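Local coordinates for protein Cas13d (uncultured Ruminococcus sp, PDB 6IV9) that binds a CRISPR RNA and, as an RNA-guided effector with two HEPN domains, matures that guide and cleaves target RNA, at residues Asn515-Leu518 with Thr519-Ser523. The protein carries 2 engineered substitutions. Numbering follows the deposited sequence.
Sequences NDLL and TTLIS. With nucleotides of chain B.
Thr519 and Asn515, one turn apart, show how a helix can meet RNA with one side chain while a neighbouring hydroxyl folds back onto the backbone. The hydroxyl of Thr519 sits between its backbone N and carbonyl carbon (chi1 63°), which turns OG1 back onto Asn515 O at 2.8 Å. The amide N of Thr519 reaches the same oxygen from the other face of the carbonyl plane, so one acceptor serves two donors. CB and CG2 of Thr519 lie against Asn515 O and also meet the crRNA: CB is 3.4 Å from O2 of C33 of chain B, and CG2 is near O4' of the U34 ribose of chain B. With an alanine here, Asn515 O would probably lose its second donor, and a gap would open beside the U34 ribose. Asn515 extends outward instead, its ND2 giving a nearly straight bond (173°) to OP1 of C35 of chain B at 2.8 Å.

Thr520 repeats the two-donor pattern on one carbonyl oxygen with another rotamer: OG1, anti to the carbonyl carbon (chi1 -58°), bonds to Asp516 O at 2.8 Å, from the face of the carbonyl plane opposite the Thr520 amide. Its side chain runs alongside that of Asp516, whose OD2 is hydrogen-bonded to Tyr186. These pairs ride on the i to i+4 ladder of helix 511-535, which meets the crRNA through Asn515 and Thr519 and touches helices 168-197 and 556-570 with other side chains as well. Toward helix 168-197, Leu517 and Leu521 cross at an angle, their CD1 methyls 3.9 Å apart, with Ile182 against Leu517 and Ile179 against Leu521. The end of Ile522 folds along Leu518 O, CG1 at 3.1 Å from that oxygen, which also accepts the Ile522 amide; the approach of Leu518 CB to Ile522 CD1, at 4.4 Å, is secondary. From helix 556-570, Lys567 touches Leu518 and Leu563 touches Ile522.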
loop_
_atom_site.group_PDB
_atom_site.type_symbol
_atom_site.label_atom_id
_atom_site.label_comp_id
_atom_site.label_asym_id
_atom_site.label_seq_id
_atom_site.Cartn_x
_atom_site.Cartn_y
_atom_site.Cartn_z
ATOM N N ASN A 515 -2.043 0.582 -4.439
ATOM C CA ASN A 515 -2.959 1.597 -3.874
ATOM C C ASN A 515 -2.422 2.103 -2.542
ATOM O O ASN A 515 -2.409 3.278 -2.347
ATOM C CB ASN A 515 -4.357 1.025 -3.679
ATOM C CG ASN A 515 -5.085 0.925 -4.994
ATOM O OD1 ASN A 515 -4.678 1.556 -5.945
ATOM N ND2 ASN A 515 -6.145 0.145 -5.046
ATOM N N ASP A 516 -1.990 1.193 -1.686
ATOM C CA ASP A 516 -1.487 1.608 -0.361
ATOM C C ASP A 516 -0.230 2.473 -0.499
ATOM O O ASP A 516 -0.202 3.535 0.069
ATOM C CB ASP A 516 -1.156 0.369 0.458
ATOM C CG ASP A 516 -0.693 0.695 1.858
ATOM O OD1 ASP A 516 -1.330 1.503 2.486
ATOM O OD2 ASP A 516 0.276 0.113 2.290
ATOM N N LEU A 517 0.758 2.022 -1.260
ATOM C CA LEU A 517 1.992 2.827 -1.396
ATOM C C LEU A 517 1.711 4.163 -2.093
ATOM O O LEU A 517 2.107 5.176 -1.594
ATOM C CB LEU A 517 2.986 2.027 -2.237
ATOM C CG LEU A 517 4.240 2.799 -2.625
ATOM C CD1 LEU A 517 5.055 3.151 -1.405
ATOM C CD2 LEU A 517 5.089 2.033 -3.609
ATOM N N LEU A 518 1.039 4.127 -3.231
ATOM C CA LEU A 518 0.806 5.376 -3.992
ATOM C C LEU A 518 -0.086 6.359 -3.234
ATOM O O LEU A 518 0.265 7.502 -3.171
ATOM C CB LEU A 518 0.247 5.047 -5.370
ATOM C CG LEU A 518 1.316 4.798 -6.432
ATOM C CD1 LEU A 518 2.092 6.061 -6.711
ATOM C CD2 LEU A 518 2.268 3.714 -5.998
ATOM N N THR A 519 -1.191 5.908 -2.664
ATOM C CA THR A 519 -2.041 6.894 -1.953
ATOM C C THR A 519 -1.256 7.514 -0.796
ATOM O O THR A 519 -1.389 8.671 -0.573
ATOM C CB THR A 519 -3.374 6.296 -1.509
ATOM O OG1 THR A 519 -3.127 5.258 -0.571
ATOM C CG2 THR A 519 -4.202 5.820 -2.674
ATOM N N THR A 520 -0.465 6.719 -0.092
ATOM C CA THR A 520 0.346 7.278 1.017
ATOM C C THR A 520 1.358 8.296 0.477
ATOM O O THR A 520 1.384 9.391 0.994
ATOM C CB THR A 520 1.086 6.174 1.781
ATOM O OG1 THR A 520 0.179 5.211 2.298
ATOM C CG2 THR A 520 1.918 6.714 2.919
ATOM N N LEU A 521 2.096 7.949 -0.575
ATOM C CA LEU A 521 3.092 8.899 -1.131
ATOM C C LEU A 521 2.380 10.164 -1.613
ATOM O O LEU A 521 2.845 11.221 -1.319
ATOM C CB LEU A 521 3.848 8.261 -2.297
ATOM C CG LEU A 521 4.792 7.114 -1.960
ATOM C CD1 LEU A 521 5.468 6.593 -3.210
ATOM C CD2 LEU A 521 5.831 7.551 -0.958
ATOM N N ILE A 522 1.246 10.018 -2.284
ATOM C CA ILE A 522 0.547 11.207 -2.843
ATOM C C ILE A 522 0.132 12.124 -1.700
ATOM O O ILE A 522 0.315 13.293 -1.801
ATOM C CB ILE A 522 -0.666 10.782 -3.681
ATOM C CG1 ILE A 522 -0.246 10.029 -4.938
ATOM C CG2 ILE A 522 -1.556 11.965 -3.997
ATOM C CD1 ILE A 522 -1.331 9.198 -5.521
ATOM N N SER A 523 -0.403 11.548 -0.644
ATOM C CA SER A 523 -0.843 12.359 0.509
ATOM C C SER A 523 0.345 13.100 1.145
ATOM O O SER A 523 0.219 14.259 1.431
ATOM C CB SER A 523 -1.517 11.467 1.491
ATOM O OG SER A 523 -1.958 12.217 2.586
ATOM P P U B 34 -9.154 5.357 -5.088
ATOM O OP1 U B 34 -8.828 4.691 -6.378
ATOM O OP2 U B 34 -10.485 5.292 -4.523
ATOM O "O5'" U B 34 -8.145 4.826 -4.011
ATOM C "C5'" U B 34 -8.464 3.712 -3.163
ATOM C "C4'" U B 34 -7.391 3.569 -2.122
ATOM O "O4'" U B 34 -7.344 4.696 -1.222
ATOM C "C3'" U B 34 -7.536 2.366 -1.200
ATOM O "O3'" U B 34 -7.044 1.232 -1.928
ATOM C "C2'" U B 34 -6.636 2.782 -0.046
ATOM O "O2'" U B 34 -5.276 2.563 -0.389
ATOM C "C1'" U B 34 -6.991 4.264 0.070
ATOM N N1 U B 34 -8.141 4.524 0.956
ATOM C C2 U B 34 -7.888 4.373 2.300
ATOM O O2 U B 34 -6.803 4.029 2.729
ATOM N N3 U B 34 -8.951 4.611 3.112
ATOM C C4 U B 34 -10.219 4.980 2.737
ATOM O O4 U B 34 -11.041 5.223 3.602
ATOM C C5 U B 34 -10.404 5.148 1.330
ATOM C C6 U B 34 -9.382 4.890 0.502
ATOM P P C B 35 -7.777 -0.247 -1.744
ATOM O OP1 C B 35 -7.138 -1.138 -2.724
ATOM O OP2 C B 35 -9.203 -0.071 -1.753
ATOM O "O5'" C B 35 -7.499 -0.572 -0.237
ATOM C "C5'" C B 35 -6.127 -0.867 0.153
ATOM C "C4'" C B 35 -6.034 -1.004 1.649
ATOM O "O4'" C B 35 -6.418 0.241 2.231
ATOM C "C3'" C B 35 -6.981 -2.029 2.278
ATOM O "O3'" C B 35 -6.378 -3.293 2.151
ATOM C "C2'" C B 35 -7.097 -1.514 3.702
ATOM O "O2'" C B 35 -5.990 -1.827 4.499
ATOM C "C1'" C B 35 -7.094 -0.010 3.452
ATOM N N1 C B 35 -8.434 0.576 3.380
ATOM C C2 C B 35 -9.036 0.873 4.598
ATOM O O2 C B 35 -8.415 0.627 5.625
ATOM N N3 C B 35 -10.233 1.487 4.612
ATOM C C4 C B 35 -10.888 1.682 3.470
ATOM N N4 C B 35 -12.096 2.242 3.529
ATOM C C5 C B 35 -10.318 1.344 2.208
ATOM C C6 C B 35 -9.120 0.748 2.215
ATOM P P C B 33 -12.863 9.113 -3.335
ATOM O OP1 C B 33 -13.519 8.910 -4.644
ATOM O OP2 C B 33 -13.275 8.386 -2.110
ATOM O "O5'" C B 33 -11.308 8.797 -3.497
ATOM C "C5'" C B 33 -10.549 9.359 -4.579
ATOM C "C4'" C B 33 -9.095 9.090 -4.421
ATOM O "O4'" C B 33 -8.580 9.875 -3.319
ATOM C "C3'" C B 33 -8.708 7.668 -4.050
ATOM O "O3'" C B 33 -8.673 6.841 -5.196
ATOM C "C2'" C B 33 -7.331 7.880 -3.467
ATOM O "O2'" C B 33 -6.350 8.169 -4.448
ATOM C "C1'" C B 33 -7.575 9.136 -2.641
ATOM N N1 C B 33 -8.013 8.825 -1.260
ATOM C C2 C B 33 -7.018 8.509 -0.332
ATOM O O2 C B 33 -5.840 8.447 -0.718
ATOM N N3 C B 33 -7.371 8.241 0.942
ATOM C C4 C B 33 -8.659 8.240 1.295
ATOM N N4 C B 33 -8.954 8.020 2.570
ATOM C C5 C B 33 -9.690 8.594 0.381
ATOM C C6 C B 33 -9.322 8.899 -0.871
#